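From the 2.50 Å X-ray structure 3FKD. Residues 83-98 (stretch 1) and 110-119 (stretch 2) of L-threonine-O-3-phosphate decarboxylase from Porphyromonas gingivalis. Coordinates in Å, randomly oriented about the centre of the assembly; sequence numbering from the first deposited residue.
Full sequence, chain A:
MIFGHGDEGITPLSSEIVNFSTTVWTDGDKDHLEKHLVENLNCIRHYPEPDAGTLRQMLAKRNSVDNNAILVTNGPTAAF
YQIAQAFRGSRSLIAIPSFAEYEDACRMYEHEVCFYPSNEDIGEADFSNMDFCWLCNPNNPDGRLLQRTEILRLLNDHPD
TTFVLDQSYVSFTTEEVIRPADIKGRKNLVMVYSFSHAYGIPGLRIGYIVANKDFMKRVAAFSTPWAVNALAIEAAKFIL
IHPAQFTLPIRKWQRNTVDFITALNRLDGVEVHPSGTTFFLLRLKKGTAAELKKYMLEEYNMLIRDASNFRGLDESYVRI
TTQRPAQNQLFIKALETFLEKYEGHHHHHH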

# COMPACT_ATOMS: atom_id res chain seq x y z
N ILE A 83 -11.50 -6.36 -2.85
CA ILE A 83 -12.55 -7.31 -3.23
C ILE A 83 -13.91 -6.88 -2.64
O ILE A 83 -14.91 -6.82 -3.35
CB ILE A 83 -12.21 -8.75 -2.74
CG1 ILE A 83 -11.02 -9.35 -3.52
CG2 ILE A 83 -13.42 -9.67 -2.81
CD1 ILE A 83 -10.68 -10.77 -3.06
N ALA A 84 -13.92 -6.61 -1.34
CA ALA A 84 -15.04 -6.00 -0.63
C ALA A 84 -15.55 -4.79 -1.38
O ALA A 84 -16.75 -4.70 -1.64
CB ALA A 84 -14.64 -5.59 0.76
N GLN A 85 -14.64 -3.87 -1.74
CA GLN A 85 -14.97 -2.66 -2.51
C GLN A 85 -15.72 -2.95 -3.80
O GLN A 85 -16.84 -2.40 -4.04
CB GLN A 85 -13.73 -1.80 -2.78
CG GLN A 85 -14.06 -0.35 -3.12
CD GLN A 85 -12.83 0.49 -3.51
OE1 GLN A 85 -11.70 -0.01 -3.56
NE2 GLN A 85 -13.06 1.76 -3.81
N ALA A 86 -15.12 -3.80 -4.64
CA ALA A 86 -15.71 -4.14 -5.93
C ALA A 86 -17.15 -4.68 -5.81
O ALA A 86 -17.89 -4.71 -6.80
CB ALA A 86 -14.83 -5.12 -6.68
N PHE A 87 -17.55 -5.12 -4.61
CA PHE A 87 -18.85 -5.75 -4.41
C PHE A 87 -19.63 -5.19 -3.22
O PHE A 87 -20.30 -5.94 -2.48
CB PHE A 87 -18.70 -7.29 -4.35
CG PHE A 87 -18.18 -7.88 -5.63
CD1 PHE A 87 -16.83 -7.90 -5.90
CD2 PHE A 87 -19.06 -8.33 -6.60
CE1 PHE A 87 -16.37 -8.38 -7.09
CE2 PHE A 87 -18.59 -8.81 -7.81
CZ PHE A 87 -17.24 -8.85 -8.05
N ARG A 88 -19.55 -3.86 -3.06
CA ARG A 88 -20.22 -3.09 -1.99
C ARG A 88 -21.64 -3.53 -1.65
O ARG A 88 -22.05 -3.51 -0.49
CB ARG A 88 -20.25 -1.60 -2.33
CG ARG A 88 -21.27 -0.81 -1.53
CD ARG A 88 -20.83 0.63 -1.45
NE ARG A 88 -21.55 1.45 -0.47
CZ ARG A 88 -21.64 2.79 -0.54
NH1 ARG A 88 -21.06 3.43 -1.56
NH2 ARG A 88 -22.30 3.49 0.37
N GLY A 89 -22.42 -3.90 -2.64
CA GLY A 89 -23.73 -4.41 -2.27
C GLY A 89 -23.82 -5.69 -1.42
O GLY A 89 -24.85 -5.95 -0.79
N SER A 90 -22.74 -6.46 -1.37
CA SER A 90 -22.89 -7.90 -1.20
C SER A 90 -23.21 -8.45 0.20
O SER A 90 -23.09 -7.75 1.21
CB SER A 90 -21.70 -8.63 -1.85
OG SER A 90 -21.63 -8.35 -3.26
N ARG A 91 -23.68 -9.69 0.22
CA ARG A 91 -23.91 -10.45 1.44
C ARG A 91 -22.80 -11.46 1.61
O ARG A 91 -22.52 -12.27 0.72
CB ARG A 91 -25.29 -11.12 1.41
CG ARG A 91 -26.40 -10.08 1.30
CD ARG A 91 -27.79 -10.62 1.09
NE ARG A 91 -28.71 -9.48 1.05
CZ ARG A 91 -30.00 -9.54 0.72
NH1 ARG A 91 -30.57 -10.70 0.38
NH2 ARG A 91 -30.72 -8.42 0.73
N SER A 92 -22.15 -11.39 2.77
CA SER A 92 -21.00 -12.22 3.07
C SER A 92 -21.21 -13.10 4.29
O SER A 92 -21.62 -12.63 5.35
CB SER A 92 -19.75 -11.36 3.24
OG SER A 92 -19.36 -10.85 1.99
N LEU A 93 -20.93 -14.39 4.09
CA LEU A 93 -20.84 -15.40 5.12
C LEU A 93 -19.38 -15.50 5.55
O LEU A 93 -18.52 -15.82 4.74
CB LEU A 93 -21.31 -16.76 4.57
CG LEU A 93 -21.51 -17.96 5.54
CD1 LEU A 93 -22.44 -17.59 6.69
CD2 LEU A 93 -22.01 -19.21 4.83
N ILE A 94 -19.10 -15.22 6.81
CA ILE A 94 -17.75 -15.32 7.31
C ILE A 94 -17.63 -16.35 8.47
O ILE A 94 -18.32 -16.24 9.48
CB ILE A 94 -17.27 -13.94 7.78
CG1 ILE A 94 -17.36 -12.90 6.64
CG2 ILE A 94 -15.89 -14.03 8.34
CD1 ILE A 94 -17.03 -11.47 7.06
N ALA A 95 -16.78 -17.36 8.33
CA ALA A 95 -16.52 -18.25 9.44
C ALA A 95 -15.70 -17.54 10.53
O ALA A 95 -14.84 -16.76 10.22
CB ALA A 95 -15.82 -19.50 8.97
N ILE A 96 -16.02 -17.80 11.79
CA ILE A 96 -15.28 -17.24 12.90
C ILE A 96 -14.90 -18.35 13.90
O ILE A 96 -15.53 -19.41 13.94
CB ILE A 96 -16.11 -16.17 13.62
CG1 ILE A 96 -17.54 -16.66 13.81
CG2 ILE A 96 -16.12 -14.86 12.86
CD1 ILE A 96 -18.32 -15.96 14.91
N PRO A 97 -13.85 -18.13 14.70
CA PRO A 97 -13.00 -16.94 14.57
C PRO A 97 -12.22 -16.97 13.25
O PRO A 97 -12.08 -18.05 12.63
CB PRO A 97 -12.05 -17.04 15.76
CG PRO A 97 -12.24 -18.42 16.35
CD PRO A 97 -13.28 -19.16 15.58
N SER A 98 -11.70 -15.81 12.85
CA SER A 98 -10.90 -15.65 11.63
C SER A 98 -10.18 -14.31 11.63
O SER A 98 -10.44 -13.45 12.45
CB SER A 98 -11.78 -15.77 10.40
OG SER A 98 -12.92 -14.92 10.51
N GLU A 110 -19.92 -1.96 3.51
CA GLU A 110 -21.33 -2.20 3.83
C GLU A 110 -21.94 -3.48 3.22
O GLU A 110 -23.02 -3.45 2.63
CB GLU A 110 -22.17 -0.95 3.53
CG GLU A 110 -21.92 0.22 4.48
CD GLU A 110 -22.13 1.61 3.83
OE1 GLU A 110 -22.52 1.67 2.62
OE2 GLU A 110 -21.90 2.64 4.52
N HIS A 111 -21.21 -4.58 3.37
CA HIS A 111 -21.69 -5.93 3.15
C HIS A 111 -22.64 -6.27 4.31
O HIS A 111 -22.43 -5.81 5.43
CB HIS A 111 -20.50 -6.92 3.18
CG HIS A 111 -19.77 -7.07 1.86
ND1 HIS A 111 -19.14 -6.01 1.23
CD2 HIS A 111 -19.56 -8.15 1.08
CE1 HIS A 111 -18.58 -6.44 0.11
NE2 HIS A 111 -18.83 -7.74 -0.00
N GLU A 112 -23.67 -7.06 4.05
CA GLU A 112 -24.42 -7.67 5.16
C GLU A 112 -23.69 -8.94 5.58
O GLU A 112 -23.58 -9.88 4.80
CB GLU A 112 -25.86 -7.97 4.77
CG GLU A 112 -26.62 -6.74 4.23
CD GLU A 112 -28.09 -7.01 3.94
OE1 GLU A 112 -28.54 -6.68 2.81
OE2 GLU A 112 -28.78 -7.55 4.85
N VAL A 113 -23.19 -8.95 6.81
CA VAL A 113 -22.32 -10.01 7.28
C VAL A 113 -22.96 -11.09 8.20
O VAL A 113 -23.39 -10.80 9.32
CB VAL A 113 -21.02 -9.40 7.92
CG1 VAL A 113 -20.08 -10.51 8.39
CG2 VAL A 113 -20.29 -8.56 6.90
N CYS A 114 -22.99 -12.32 7.71
CA CYS A 114 -23.41 -13.49 8.47
C CYS A 114 -22.25 -14.27 9.08
O CYS A 114 -21.28 -14.63 8.39
CB CYS A 114 -24.14 -14.46 7.55
SG CYS A 114 -25.67 -13.86 6.92
N PHE A 115 -22.36 -14.61 10.36
CA PHE A 115 -21.30 -15.39 10.94
C PHE A 115 -21.60 -16.89 10.97
O PHE A 115 -22.73 -17.32 10.74
CB PHE A 115 -20.89 -14.82 12.29
CG PHE A 115 -20.27 -13.46 12.18
CD1 PHE A 115 -18.95 -13.32 11.77
CD2 PHE A 115 -21.02 -12.33 12.44
CE1 PHE A 115 -18.37 -12.11 11.65
CE2 PHE A 115 -20.45 -11.09 12.30
CZ PHE A 115 -19.11 -10.98 11.89
N TYR A 116 -20.56 -17.67 11.21
CA TYR A 116 -20.68 -19.11 11.18
C TYR A 116 -19.41 -19.74 11.77
O TYR A 116 -18.29 -19.34 11.46
CB TYR A 116 -20.92 -19.61 9.76
CG TYR A 116 -21.36 -21.04 9.76
CD1 TYR A 116 -20.42 -22.07 9.68
CD2 TYR A 116 -22.71 -21.37 9.90
CE1 TYR A 116 -20.83 -23.41 9.74
CE2 TYR A 116 -23.13 -22.69 9.95
CZ TYR A 116 -22.18 -23.71 9.86
OH TYR A 116 -22.58 -25.02 9.90
N PRO A 117 -19.59 -20.74 12.64
CA PRO A 117 -18.51 -21.35 13.42
C PRO A 117 -17.54 -22.19 12.57
O PRO A 117 -17.98 -23.12 11.91
CB PRO A 117 -19.25 -22.25 14.42
CG PRO A 117 -20.69 -21.91 14.32
CD PRO A 117 -20.89 -21.40 12.91
N SER A 118 -16.26 -21.86 12.60
CA SER A 118 -15.29 -22.61 11.80
C SER A 118 -15.17 -24.09 12.21
O SER A 118 -14.82 -24.94 11.38
CB SER A 118 -13.91 -21.93 11.80
OG SER A 118 -13.44 -21.68 13.11
N ASN A 119 -15.47 -24.42 13.46
CA ASN A 119 -15.34 -25.84 13.79
C ASN A 119 -16.65 -26.60 13.82
O ASN A 119 -16.84 -27.56 14.56
CB ASN A 119 -14.44 -26.09 14.99
CG ASN A 119 -12.96 -26.16 14.58
OD1 ASN A 119 -12.59 -26.97 13.70
ND2 ASN A 119 -12.13 -25.31 15.18

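Strands 91-96 and 112-117 pair in parallel. Ser-92 and Ile-96 each bond through N and O to two residues of stretch 2. Glu-112 N donates to Ser-90 O (3.0 Å). Ser-92 N donates to Glu-112 O (2.9 Å), and Ser-92 O accepts from Cys-114 N (2.7 Å). Ile-94 N donates to Cys-114 O (2.8 Å, 171°). Ile-94 O lies 3.2 Å from Tyr-116 N; the geometry leaves this pair open. Ile-96 N donates to Tyr-116 O (2.8 Å), though the position of that oxygen is less sure. Ser-118 N closes the ladder on Ile-96 O (2.9 Å).

Two salt bridges lie at exposed residues. Arg-88 NH2 bonds to Glu-110 OE1 at 2.9 Å. Arg-88 NE adds a weak bond to Glu-110 OE1 (3.2 Å). Arg-91 NE to Glu-112 OE1 is weak, at 3.3 Å.

His-111 is buried against the turn from Phe-87 to Ser-90. Ser-90 CA lies over one face of its ring. Phe-87 O is 3.4 Å from His-111 NE2, but the angle is poor and no bond forms. Phe-87 O accepts from Ser-90 N (2.7 Å) and Ser-90 OG (2.9 Å). Ser-92 OG and Ser-118 OG are satisfied elsewhere in the structure.

Apolar contacts flank the ladder: Ile-94 CD1 meets Val-113 CG1 (3.5 Å), and Leu-93 CD1 meets Cys-114 CB (3.7 Å).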